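Long-range contacts in peptidoglycan-N-acetylglucosamine deacetylase BC_1960 (Bacillus cereus, PDB 5O6Y), which removes acetyl groups from N-acetylglucosamine residues of cell-wall peptidoglycan, and from soluble chitin substrates and N-acetylchitooligomers, with the help of zinc: residues 27-32 with 171-176; 53-58 with 78-83; 74-79 with 107-112. One frame throughout, in Å; residues are numbered along the deposited sequence.

Contact 1. Residues 27-32 with 171-176; sequences FDDGPD and LQHSTP. With 5YA (4-naphthalen-1-yl-~{N}-oxidanyl-benzamide), chain H.
Phe27 and Asp28 pair in parallel with Gln172 and His173, a register fixed by the 4.5 Å between the CA atoms of Asp28 and His173. Two backbone bonds confirm it: Asp28 N reaches Gln172 O at 2.9 Å, and Ser174 N meets Asp28 O at 2.7 Å, nearly straight (166° at the hydrogen). On the sheet face that carries Phe27, the Gln172 amide runs beside the aromatic ring with its plane turned 35° from it, bringing OE1 to 3.2 Å from Phe27 CE1. The other face carries Asp28 and His173. Beyond the strand, Asp29 and Thr175 point the same way; with CG of Asp29 beside its backbone N (chi1 -61°), OD2 offers its anti lone pair to Thr175 OG1 at 2.5 Å, while OD1 turns to O2 of the bound hydroxamate. Asp28 OD2 lies 2.8 Å from hydroxamate O1. The edge of the His173 ring meets the same group, NE2 being 3.6 Å from C17, and Leu171 CD1 covers one ring face near its rim. His173 ND1 is held from outside by Asp147. Asp29 is a zinc-binding residue of the enzyme (no zinc is modelled here); Asp28 and His173 are predicted as proton acceptor and donor. Their strand pairing, and the loop that follows with Asp29, bring three side chains round one hydroxamate, and second-shell Thr175 probably limits rotation of the Asp29 carboxylate.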
loop_
_atom_site.group_PDB
_atom_site.type_symbol
_atom_site.label_atom_id
_atom_site.label_comp_id
_atom_site.label_asym_id
_atom_site.label_seq_id
_atom_site.Cartn_x
_atom_site.Cartn_y
_atom_site.Cartn_z
ATOM N N PHE A 27 2.627 -0.839 2.413
ATOM C CA PHE A 27 4.054 -0.727 2.133
ATOM C C PHE A 27 4.257 -0.545 0.636
ATOM O O PHE A 27 3.634 -1.249 -0.165
ATOM C CB PHE A 27 4.814 -1.961 2.639
ATOM C CG PHE A 27 4.705 -2.168 4.127
ATOM C CD1 PHE A 27 5.617 -1.587 4.991
ATOM C CD2 PHE A 27 3.687 -2.941 4.662
ATOM C CE1 PHE A 27 5.517 -1.774 6.358
ATOM C CE2 PHE A 27 3.581 -3.131 6.030
ATOM C CZ PHE A 27 4.496 -2.546 6.877
ATOM N N ASP A 28 5.129 0.389 0.264
ATOM C CA ASP A 28 5.282 0.817 -1.118
ATOM C C ASP A 28 6.701 0.589 -1.621
ATOM O O ASP A 28 7.656 0.534 -0.841
ATOM C CB ASP A 28 4.927 2.299 -1.271
ATOM C CG ASP A 28 3.435 2.533 -1.349
ATOM O OD1 ASP A 28 2.674 1.552 -1.254
ATOM O OD2 ASP A 28 3.019 3.694 -1.512
ATOM N N ASP A 29 6.810 0.453 -2.945
ATOM C CA ASP A 29 8.013 0.460 -3.776
ATOM C C ASP A 29 8.691 -0.900 -3.861
ATOM O O ASP A 29 9.636 -1.046 -4.632
ATOM C CB ASP A 29 9.050 1.510 -3.337
ATOM C CG ASP A 29 8.511 2.918 -3.402
ATOM O OD1 ASP A 29 7.563 3.163 -4.172
ATOM O OD2 ASP A 29 9.029 3.786 -2.676
ATOM N N GLY A 30 8.251 -1.896 -3.094
ATOM C CA GLY A 30 8.845 -3.202 -3.149
ATOM C C GLY A 30 8.444 -3.958 -4.397
ATOM O O GLY A 30 7.732 -3.445 -5.268
ATOM N N PRO A 31 8.904 -5.208 -4.495
ATOM C CA PRO A 31 9.770 -5.892 -3.530
ATOM C C PRO A 31 11.234 -5.468 -3.609
ATOM O O PRO A 31 11.666 -4.881 -4.601
ATOM C CB PRO A 31 9.617 -7.356 -3.924
ATOM C CG PRO A 31 9.367 -7.305 -5.395
ATOM C CD PRO A 31 8.495 -6.109 -5.585
ATOM N N ASP A 32 11.981 -5.767 -2.550
ATOM C CA ASP A 32 13.412 -5.513 -2.487
ATOM C C ASP A 32 14.059 -6.665 -1.731
ATOM O O ASP A 32 13.378 -7.573 -1.246
ATOM C CB ASP A 32 13.712 -4.163 -1.827
ATOM C CG ASP A 32 13.605 -4.215 -0.319
ATOM O OD1 ASP A 32 14.644 -4.069 0.358
ATOM O OD2 ASP A 32 12.484 -4.409 0.191
ATOM N N LEU A 171 1.062 4.652 5.698
ATOM C CA LEU A 171 1.953 4.521 4.554
ATOM C C LEU A 171 3.380 4.302 5.042
ATOM O O LEU A 171 3.912 5.113 5.806
ATOM C CB LEU A 171 1.866 5.755 3.657
ATOM C CG LEU A 171 2.950 5.964 2.597
ATOM C CD1 LEU A 171 3.131 4.743 1.711
ATOM C CD2 LEU A 171 2.611 7.179 1.766
ATOM N N GLN A 172 3.988 3.204 4.608
ATOM C CA GLN A 172 5.409 2.966 4.810
ATOM C C GLN A 172 6.022 2.503 3.493
ATOM O O GLN A 172 5.320 2.235 2.514
ATOM C CB GLN A 172 5.660 1.947 5.927
ATOM C CG GLN A 172 5.570 2.543 7.324
ATOM C CD GLN A 172 5.726 1.501 8.418
ATOM O OE1 GLN A 172 4.972 0.530 8.475
ATOM N NE2 GLN A 172 6.706 1.701 9.293
ATOM N N HIS A 173 7.349 2.411 3.467
ATOM C CA HIS A 173 8.060 2.088 2.239
ATOM C C HIS A 173 8.992 0.905 2.443
ATOM O O HIS A 173 9.583 0.736 3.514
ATOM C CB HIS A 173 8.865 3.290 1.726
ATOM C CG HIS A 173 8.017 4.451 1.307
ATOM N ND1 HIS A 173 7.714 5.496 2.154
ATOM C CD2 HIS A 173 7.405 4.730 0.131
ATOM C CE1 HIS A 173 6.955 6.370 1.517
ATOM N NE2 HIS A 173 6.752 5.928 0.289
ATOM N N SER A 174 9.108 0.082 1.402
ATOM C CA SER A 174 10.146 -0.936 1.319
ATOM C C SER A 174 10.945 -0.705 0.043
ATOM O O SER A 174 11.094 -1.610 -0.786
ATOM C CB SER A 174 9.540 -2.341 1.351
ATOM O OG SER A 174 8.518 -2.479 0.380
ATOM N N THR A 175 11.455 0.514 -0.117
ATOM C CA THR A 175 12.130 0.931 -1.342
ATOM C C THR A 175 13.543 0.358 -1.387
ATOM O O THR A 175 14.266 0.431 -0.389
ATOM C CB THR A 175 12.184 2.456 -1.424
ATOM O OG1 THR A 175 10.878 2.997 -1.183
ATOM C CG2 THR A 175 12.667 2.909 -2.795
ATOM N N PRO A 176 13.966 -0.218 -2.514
ATOM C CA PRO A 176 15.341 -0.733 -2.616
ATOM C C PRO A 176 16.361 0.387 -2.482
ATOM O O PRO A 176 16.369 1.342 -3.261
ATOM C CB PRO A 176 15.378 -1.368 -4.011
ATOM C CG PRO A 176 13.950 -1.624 -4.361
ATOM C CD PRO A 176 13.169 -0.524 -3.713
HETATM C C1 5YA H . 5.441 13.124 1.959
HETATM C C2 5YA H . 5.538 11.945 1.214
HETATM C C3 5YA H . 4.738 11.734 0.091
HETATM C C4 5YA H . 3.792 12.732 -0.295
HETATM C C5 5YA H . 3.693 13.935 0.467
HETATM C C6 5YA H . 4.533 14.119 1.605
HETATM C C7 5YA H . 2.946 12.562 -1.431
HETATM C C8 5YA H . 2.040 13.560 -1.778
HETATM O O1 5YA H . 4.086 5.953 -2.724
HETATM C C9 5YA H . 1.945 14.737 -1.030
HETATM C C10 5YA H . 2.755 14.938 0.083
HETATM C C11 5YA H . 4.868 10.456 -0.669
HETATM C C12 5YA H . 3.881 9.500 -0.527
HETATM C C13 5YA H . 3.961 8.302 -1.208
HETATM N N1 5YA H . 6.172 6.328 -3.386
HETATM C C14 5YA H . 5.038 8.039 -2.029
HETATM C C15 5YA H . 6.042 8.988 -2.174
HETATM C C16 5YA H . 5.958 10.196 -1.492
HETATM C C17 5YA H . 5.071 6.690 -2.751
HETATM O O2 5YA H . 6.207 5.087 -4.046
HETATM O O HOH W 1 5.982 -2.778 -1.049
#

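Contact 2. Residues 53-58 with 78-83; sequences FLLGEN and NHTYSH. With 5YA (4-naphthalen-1-yl-~{N}-oxidanyl-benzamide), chain H.
Thr80 O is approached twice from 53-58: Gly56 N donates to it at 2.8 Å with 159° at the hydrogen, and Leu55 CA makes a C-H...O contact with the same Thr80 O at 3.3 Å. One residue on, Glu57 N repeats the pattern by bonding Tyr81 O at 3.0 Å. The two amides belong to the first turn of helix 56-61, so the loop carbonyls meet N-H groups at its start. A third bond, His79 N to Leu54 O at 3.2 Å, leads back to the strands; its donor stands well above the carbonyl plane. The side chains follow this framework. Chi1 of Tyr81 (180°) extends the ring away from its own N, over the Gly56-Glu57 backbone, and Glu57 CB sits over the ring face, 4.0 Å from the Tyr81 centroid and 15° off the normal. The hydroxyl of Tyr81 is taken by Glu60, outside the two segments. Leu55 packs on the loop through CD2, which lies at the edge of the His83 ring, near its plane, and comes within 3.6 Å of His83 CB. An Asx turn, in which Thr80 N binds Asn78 OD1 at 3.0 Å in the carbonyl plane, shapes the loop after the strand. His79 and His83 are zinc-binding residues of the HTYSH sequence; His79 NE2 donates to hydroxamate O2 at 2.7 Å, and His83 NE2 also turns to that oxygen. His79 ND1 is held by Arg117 O, a second-shell bond that probably fixes the ring rotation. The contact thus joins the ends of parallel strands 51-54 and 75-78 to the start of helix 56-61, while Gln97 of helix 91-109 holds the loop from outside through Tyr81 N and Ser82 OG.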
loop_
_atom_site.group_PDB
_atom_site.type_symbol
_atom_site.label_atom_id
_atom_site.label_comp_id
_atom_site.label_asym_id
_atom_site.label_seq_id
_atom_site.Cartn_x
_atom_site.Cartn_y
_atom_site.Cartn_z
ATOM N N PHE A 53 1.947 -2.503 -2.036
ATOM C CA PHE A 53 1.824 -1.926 -3.370
ATOM C C PHE A 53 3.171 -2.060 -4.068
ATOM O O PHE A 53 4.117 -1.328 -3.758
ATOM C CB PHE A 53 1.375 -0.469 -3.298
ATOM C CG PHE A 53 -0.081 -0.302 -2.980
ATOM C CD1 PHE A 53 -0.492 0.044 -1.703
ATOM C CD2 PHE A 53 -1.040 -0.503 -3.958
ATOM C CE1 PHE A 53 -1.834 0.196 -1.410
ATOM C CE2 PHE A 53 -2.384 -0.355 -3.671
ATOM C CZ PHE A 53 -2.782 -0.004 -2.393
ATOM N N LEU A 54 3.256 -2.992 -5.011
ATOM C CA LEU A 54 4.521 -3.397 -5.606
ATOM C C LEU A 54 4.731 -2.712 -6.949
ATOM O O LEU A 54 3.814 -2.655 -7.776
ATOM C CB LEU A 54 4.569 -4.916 -5.784
ATOM C CG LEU A 54 4.379 -5.760 -4.524
ATOM C CD1 LEU A 54 4.425 -7.238 -4.868
ATOM C CD2 LEU A 54 5.428 -5.416 -3.481
ATOM N N LEU A 55 5.941 -2.201 -7.162
ATOM C CA LEU A 55 6.324 -1.698 -8.474
ATOM C C LEU A 55 6.514 -2.854 -9.449
ATOM O O LEU A 55 7.061 -3.903 -9.095
ATOM C CB LEU A 55 7.609 -0.878 -8.375
ATOM C CG LEU A 55 7.480 0.544 -7.829
ATOM C CD1 LEU A 55 8.837 1.094 -7.437
ATOM C CD2 LEU A 55 6.826 1.435 -8.866
ATOM N N GLY A 56 6.059 -2.655 -10.686
ATOM C CA GLY A 56 6.191 -3.703 -11.687
ATOM C C GLY A 56 7.634 -3.996 -12.049
ATOM O O GLY A 56 8.009 -5.154 -12.249
ATOM N N GLU A 57 8.465 -2.953 -12.135
ATOM C CA GLU A 57 9.859 -3.151 -12.517
ATOM C C GLU A 57 10.633 -3.912 -11.446
ATOM O O GLU A 57 11.588 -4.630 -11.768
ATOM C CB GLU A 57 10.525 -1.803 -12.803
ATOM C CG GLU A 57 11.044 -1.084 -11.568
ATOM C CD GLU A 57 11.597 0.291 -11.875
ATOM O OE1 GLU A 57 11.337 0.802 -12.984
ATOM O OE2 GLU A 57 12.291 0.862 -11.006
ATOM N N ASN A 58 10.237 -3.777 -10.178
ATOM C CA ASN A 58 10.909 -4.477 -9.090
ATOM C C ASN A 58 10.398 -5.896 -8.899
ATOM O O ASN A 58 11.153 -6.758 -8.435
ATOM C CB ASN A 58 10.753 -3.695 -7.787
ATOM C CG ASN A 58 11.628 -2.459 -7.746
ATOM O OD1 ASN A 58 12.355 -2.173 -8.696
ATOM N ND2 ASN A 58 11.561 -1.713 -6.646
ATOM N N ASN A 78 -1.189 -2.737 -6.891
ATOM C CA ASN A 78 -0.520 -2.255 -8.095
ATOM C C ASN A 78 0.009 -0.844 -7.855
ATOM O O ASN A 78 -0.768 0.077 -7.585
ATOM C CB ASN A 78 -1.493 -2.280 -9.273
ATOM C CG ASN A 78 -0.806 -2.094 -10.612
ATOM O OD1 ASN A 78 0.211 -1.405 -10.721
ATOM N ND2 ASN A 78 -1.368 -2.706 -11.647
ATOM N N HIS A 79 1.327 -0.674 -7.969
ATOM C CA HIS A 79 1.980 0.609 -7.728
ATOM C C HIS A 79 2.653 1.138 -8.993
ATOM O O HIS A 79 3.671 1.828 -8.917
ATOM C CB HIS A 79 2.992 0.486 -6.587
ATOM C CG HIS A 79 3.324 1.788 -5.924
ATOM N ND1 HIS A 79 2.430 2.834 -5.843
ATOM C CD2 HIS A 79 4.454 2.212 -5.310
ATOM C CE1 HIS A 79 2.994 3.846 -5.208
ATOM N NE2 HIS A 79 4.223 3.495 -4.874
ATOM N N THR A 80 2.074 0.825 -10.158
ATOM C CA THR A 80 2.620 1.106 -11.488
ATOM C C THR A 80 3.937 0.374 -11.725
ATOM O O THR A 80 4.450 -0.311 -10.833
ATOM C CB THR A 80 2.818 2.610 -11.730
ATOM O OG1 THR A 80 3.971 3.071 -11.015
ATOM C CG2 THR A 80 1.589 3.401 -11.297
ATOM N N TYR A 81 4.488 0.516 -12.933
ATOM C CA TYR A 81 5.676 -0.227 -13.345
ATOM C C TYR A 81 6.968 0.494 -12.966
ATOM O O TYR A 81 7.802 -0.060 -12.242
ATOM C CB TYR A 81 5.630 -0.486 -14.856
ATOM C CG TYR A 81 6.828 -1.245 -15.383
ATOM C CD1 TYR A 81 6.865 -2.633 -15.349
ATOM C CD2 TYR A 81 7.924 -0.574 -15.916
ATOM C CE1 TYR A 81 7.959 -3.331 -15.825
ATOM C CE2 TYR A 81 9.022 -1.264 -16.395
ATOM C CZ TYR A 81 9.035 -2.641 -16.348
ATOM O OH TYR A 81 10.126 -3.332 -16.825
ATOM N N SER A 82 7.151 1.724 -13.451
ATOM C CA SER A 82 8.414 2.440 -13.291
ATOM C C SER A 82 8.273 3.699 -12.442
ATOM O O SER A 82 9.146 4.573 -12.489
ATOM C CB SER A 82 9.008 2.786 -14.657
ATOM O OG SER A 82 8.123 3.593 -15.414
ATOM N N HIS A 83 7.192 3.811 -11.671
ATOM C CA HIS A 83 6.987 4.886 -10.703
ATOM C C HIS A 83 7.060 6.275 -11.334
ATOM O O HIS A 83 7.901 7.087 -10.928
ATOM C CB HIS A 83 8.027 4.768 -9.583
ATOM C CG HIS A 83 7.568 5.307 -8.264
ATOM N ND1 HIS A 83 7.912 6.563 -7.812
ATOM C CD2 HIS A 83 6.807 4.753 -7.291
ATOM C CE1 HIS A 83 7.376 6.761 -6.621
ATOM N NE2 HIS A 83 6.701 5.679 -6.282
HETATM C C1 5YA H . 5.441 13.124 1.959
HETATM C C2 5YA H . 5.538 11.945 1.214
HETATM C C3 5YA H . 4.738 11.734 0.091
HETATM C C4 5YA H . 3.792 12.732 -0.295
HETATM C C5 5YA H . 3.693 13.935 0.467
HETATM C C6 5YA H . 4.533 14.119 1.605
HETATM C C7 5YA H . 2.946 12.562 -1.431
HETATM C C8 5YA H . 2.040 13.560 -1.778
HETATM O O1 5YA H . 4.086 5.953 -2.724
HETATM C C9 5YA H . 1.945 14.737 -1.030
HETATM C C10 5YA H . 2.755 14.938 0.083
HETATM C C11 5YA H . 4.868 10.456 -0.669
HETATM C C12 5YA H . 3.881 9.500 -0.527
HETATM C C13 5YA H . 3.961 8.302 -1.208
HETATM N N1 5YA H . 6.172 6.328 -3.386
HETATM C C14 5YA H . 5.038 8.039 -2.029
HETATM C C15 5YA H . 6.042 8.988 -2.174
HETATM C C16 5YA H . 5.958 10.196 -1.492
HETATM C C17 5YA H . 5.071 6.690 -2.751
HETATM O O2 5YA H . 6.207 5.087 -4.046
#

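Contact 3. Residues 74-79 with 107-112. With 5YA (4-naphthalen-1-yl-~{N}-oxidanyl-benzamide), chain H.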
loop_
_atom_site.group_PDB
_atom_site.type_symbol
_atom_site.label_atom_id
_atom_site.label_comp_id
_atom_site.label_asym_id
_atom_site.label_seq_id
_atom_site.Cartn_x
_atom_site.Cartn_y
_atom_site.Cartn_z
ATOM N N HIS A 74 -0.676 -12.064 2.839
ATOM C CA HIS A 74 -0.756 -10.633 2.594
ATOM C C HIS A 74 -1.423 -10.360 1.248
ATOM O O HIS A 74 -1.583 -11.247 0.407
ATOM C CB HIS A 74 0.632 -9.998 2.646
ATOM C CG HIS A 74 1.335 -10.186 3.955
ATOM N ND1 HIS A 74 0.799 -9.770 5.155
ATOM C CD2 HIS A 74 2.533 -10.740 4.251
ATOM C CE1 HIS A 74 1.636 -10.062 6.133
ATOM N NE2 HIS A 74 2.697 -10.650 5.612
ATOM N N VAL A 75 -1.819 -9.105 1.052
ATOM C CA VAL A 75 -2.484 -8.661 -0.166
ATOM C C VAL A 75 -1.521 -7.792 -0.961
ATOM O O VAL A 75 -0.788 -6.974 -0.391
ATOM C CB VAL A 75 -3.791 -7.906 0.153
ATOM C CG1 VAL A 75 -4.382 -7.289 -1.107
ATOM C CG2 VAL A 75 -4.793 -8.848 0.806
ATOM N N ILE A 76 -1.513 -7.983 -2.278
ATOM C CA ILE A 76 -0.610 -7.288 -3.186
ATOM C C ILE A 76 -1.393 -6.225 -3.944
ATOM O O ILE A 76 -2.514 -6.473 -4.403
ATOM C CB ILE A 76 0.068 -8.284 -4.149
ATOM C CG1 ILE A 76 1.087 -9.137 -3.390
ATOM C CG2 ILE A 76 0.711 -7.563 -5.330
ATOM C CD1 ILE A 76 1.582 -10.337 -4.163
ATOM N N GLY A 77 -0.804 -5.037 -4.067
ATOM C CA GLY A 77 -1.417 -3.949 -4.805
ATOM C C GLY A 77 -0.562 -3.435 -5.947
ATOM O O GLY A 77 0.652 -3.655 -5.971
ATOM N N ASN A 78 -1.189 -2.737 -6.891
ATOM C CA ASN A 78 -0.520 -2.255 -8.095
ATOM C C ASN A 78 0.009 -0.844 -7.855
ATOM O O ASN A 78 -0.768 0.077 -7.585
ATOM C CB ASN A 78 -1.493 -2.280 -9.273
ATOM C CG ASN A 78 -0.806 -2.094 -10.612
ATOM O OD1 ASN A 78 0.211 -1.405 -10.721
ATOM N ND2 ASN A 78 -1.368 -2.706 -11.647
ATOM N N HIS A 79 1.327 -0.674 -7.969
ATOM C CA HIS A 79 1.980 0.609 -7.728
ATOM C C HIS A 79 2.653 1.138 -8.993
ATOM O O HIS A 79 3.671 1.828 -8.917
ATOM C CB HIS A 79 2.992 0.486 -6.587
ATOM C CG HIS A 79 3.324 1.788 -5.924
ATOM N ND1 HIS A 79 2.430 2.834 -5.843
ATOM C CD2 HIS A 79 4.454 2.212 -5.310
ATOM C CE1 HIS A 79 2.994 3.846 -5.208
ATOM N NE2 HIS A 79 4.223 3.495 -4.874
ATOM N N ARG A 107 0.948 -13.101 -12.930
ATOM C CA ARG A 107 1.748 -14.293 -13.195
ATOM C C ARG A 107 2.368 -14.840 -11.915
ATOM O O ARG A 107 2.448 -16.061 -11.730
ATOM C CB ARG A 107 2.831 -13.973 -14.225
ATOM C CG ARG A 107 3.772 -15.129 -14.528
ATOM C CD ARG A 107 3.085 -16.211 -15.346
ATOM N NE ARG A 107 2.806 -15.772 -16.711
ATOM C CZ ARG A 107 2.246 -16.538 -17.642
ATOM N NH1 ARG A 107 1.901 -17.787 -17.356
ATOM N NH2 ARG A 107 2.029 -16.057 -18.859
ATOM N N LEU A 108 2.801 -13.958 -11.015
ATOM C CA LEU A 108 3.508 -14.375 -9.810
ATOM C C LEU A 108 2.560 -14.677 -8.653
ATOM O O LEU A 108 2.656 -15.740 -8.032
ATOM C CB LEU A 108 4.517 -13.301 -9.399
ATOM C CG LEU A 108 5.595 -12.961 -10.429
ATOM C CD1 LEU A 108 6.445 -11.796 -9.949
ATOM C CD2 LEU A 108 6.463 -14.176 -10.716
ATOM N N ALA A 109 1.642 -13.757 -8.350
ATOM C CA ALA A 109 0.752 -13.928 -7.208
ATOM C C ALA A 109 -0.449 -14.813 -7.513
ATOM O O ALA A 109 -1.062 -15.344 -6.581
ATOM C CB ALA A 109 0.265 -12.566 -6.711
ATOM N N GLY A 110 -0.804 -14.980 -8.785
ATOM C CA GLY A 110 -1.936 -15.797 -9.158
ATOM C C GLY A 110 -3.243 -15.056 -9.327
ATOM O O GLY A 110 -4.261 -15.692 -9.627
ATOM N N TYR A 111 -3.255 -13.738 -9.142
ATOM C CA TYR A 111 -4.464 -12.952 -9.331
ATOM C C TYR A 111 -4.081 -11.554 -9.790
ATOM O O TYR A 111 -2.982 -11.071 -9.506
ATOM C CB TYR A 111 -5.305 -12.877 -8.047
ATOM C CG TYR A 111 -4.623 -12.177 -6.889
ATOM C CD1 TYR A 111 -3.774 -12.870 -6.036
ATOM C CD2 TYR A 111 -4.837 -10.825 -6.643
ATOM C CE1 TYR A 111 -3.151 -12.235 -4.975
ATOM C CE2 TYR A 111 -4.218 -10.181 -5.585
ATOM C CZ TYR A 111 -3.377 -10.892 -4.754
ATOM O OH TYR A 111 -2.758 -10.257 -3.699
ATOM N N ALA A 112 -4.997 -10.916 -10.503
ATOM C CA ALA A 112 -4.812 -9.526 -10.892
ATOM C C ALA A 112 -5.215 -8.619 -9.736
ATOM O O ALA A 112 -6.388 -8.619 -9.344
ATOM C CB ALA A 112 -5.633 -9.204 -12.131
HETATM C C1 5YA H . 5.441 13.124 1.959
HETATM C C2 5YA H . 5.538 11.945 1.214
HETATM C C3 5YA H . 4.738 11.734 0.091
HETATM C C4 5YA H . 3.792 12.732 -0.295
HETATM C C5 5YA H . 3.693 13.935 0.467
HETATM C C6 5YA H . 4.533 14.119 1.605
HETATM C C7 5YA H . 2.946 12.562 -1.431
HETATM C C8 5YA H . 2.040 13.560 -1.778
HETATM O O1 5YA H . 4.086 5.953 -2.724
HETATM C C9 5YA H . 1.945 14.737 -1.030
HETATM C C10 5YA H . 2.755 14.938 0.083
HETATM C C11 5YA H . 4.868 10.456 -0.669
HETATM C C12 5YA H . 3.881 9.500 -0.527
HETATM C C13 5YA H . 3.961 8.302 -1.208
HETATM N N1 5YA H . 6.172 6.328 -3.386
HETATM C C14 5YA H . 5.038 8.039 -2.029
HETATM C C15 5YA H . 6.042 8.988 -2.174
HETATM C C16 5YA H . 5.958 10.196 -1.492
HETATM C C17 5YA H . 5.071 6.690 -2.751
HETATM O O2 5YA H . 6.207 5.087 -4.046
HETATM O O HOH W 2 -2.166 -12.897 -1.543
#
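This is a small strand-to-helix contact, 149 Å² in all, in which Ile76 on strand 75-78 meets Ala109 at the end of helix 91-109 and Tyr111 just beyond it. The separation of the backbones indicates that side chains carry it: the nearest CA atoms, those of Ile76 and Ala109, are 7.9 Å apart. The one direct hydrogen bond runs from Ile76 N to Tyr111 OH, 3.0 Å long with 157° at the hydrogen. The same hydroxyl oxygen of Tyr111 lies 3.5 Å from Ile76 CB, so it rests against the root of the side chain as well as the amide. The tyrosine and isoleucine side chains cross at a slant. With Tyr111 CG between its backbone N and carbonyl carbon (chi1 63°), the ring reaches across from the chain that leaves the helix and brings the phenol oxygen to the strand. At the other end of Ile76, CD1 touches Ala109 CB at 3.6 Å. Between Ala109 and Tyr111, Gly110, the first residue past the helix, has a positive phi of 94°, where the chain turns. A water donates to His74 O at 2.6 Å and weakly links the phenol of Tyr111 to the backbone of His74. Val75 and Gly77 bond through their backbones to Ala50 and strand 51-54, whereas the Ile76 amide points to the other side, where the phenol oxygen meets it. Asn78 bonds to Phe115 of strand 115-116. Ile76 also touches Leu105 of helix 91-109 and Ile69 of helix 63-71, so its side chain packs between the sheet and both helices.

How the contacts relate
All three contacts share one parallel sheet, part of the distorted (beta/alpha) barrel of NodB-type deacetylases, whose pocket lies at the C-terminal ends of the strands. Strand 22-28 of contact 1 neighbours strand 51-54 of contact 2, which in turn neighbours strand 75-78 of contacts 2 and 3. Along the chain, contact 1 spans the other two, while contact 3 begins on the strand that leads into the loop of contact 2; both include Asn78 and His79. Between centres, contact 1 lies about 10 Å from contact 2 and about 14 Å from contact 3. Contacts 1 and 2 bring together the three zinc-binding residues, whereas the pairing in contact 3 lies towards the opposite end of strand 75-78.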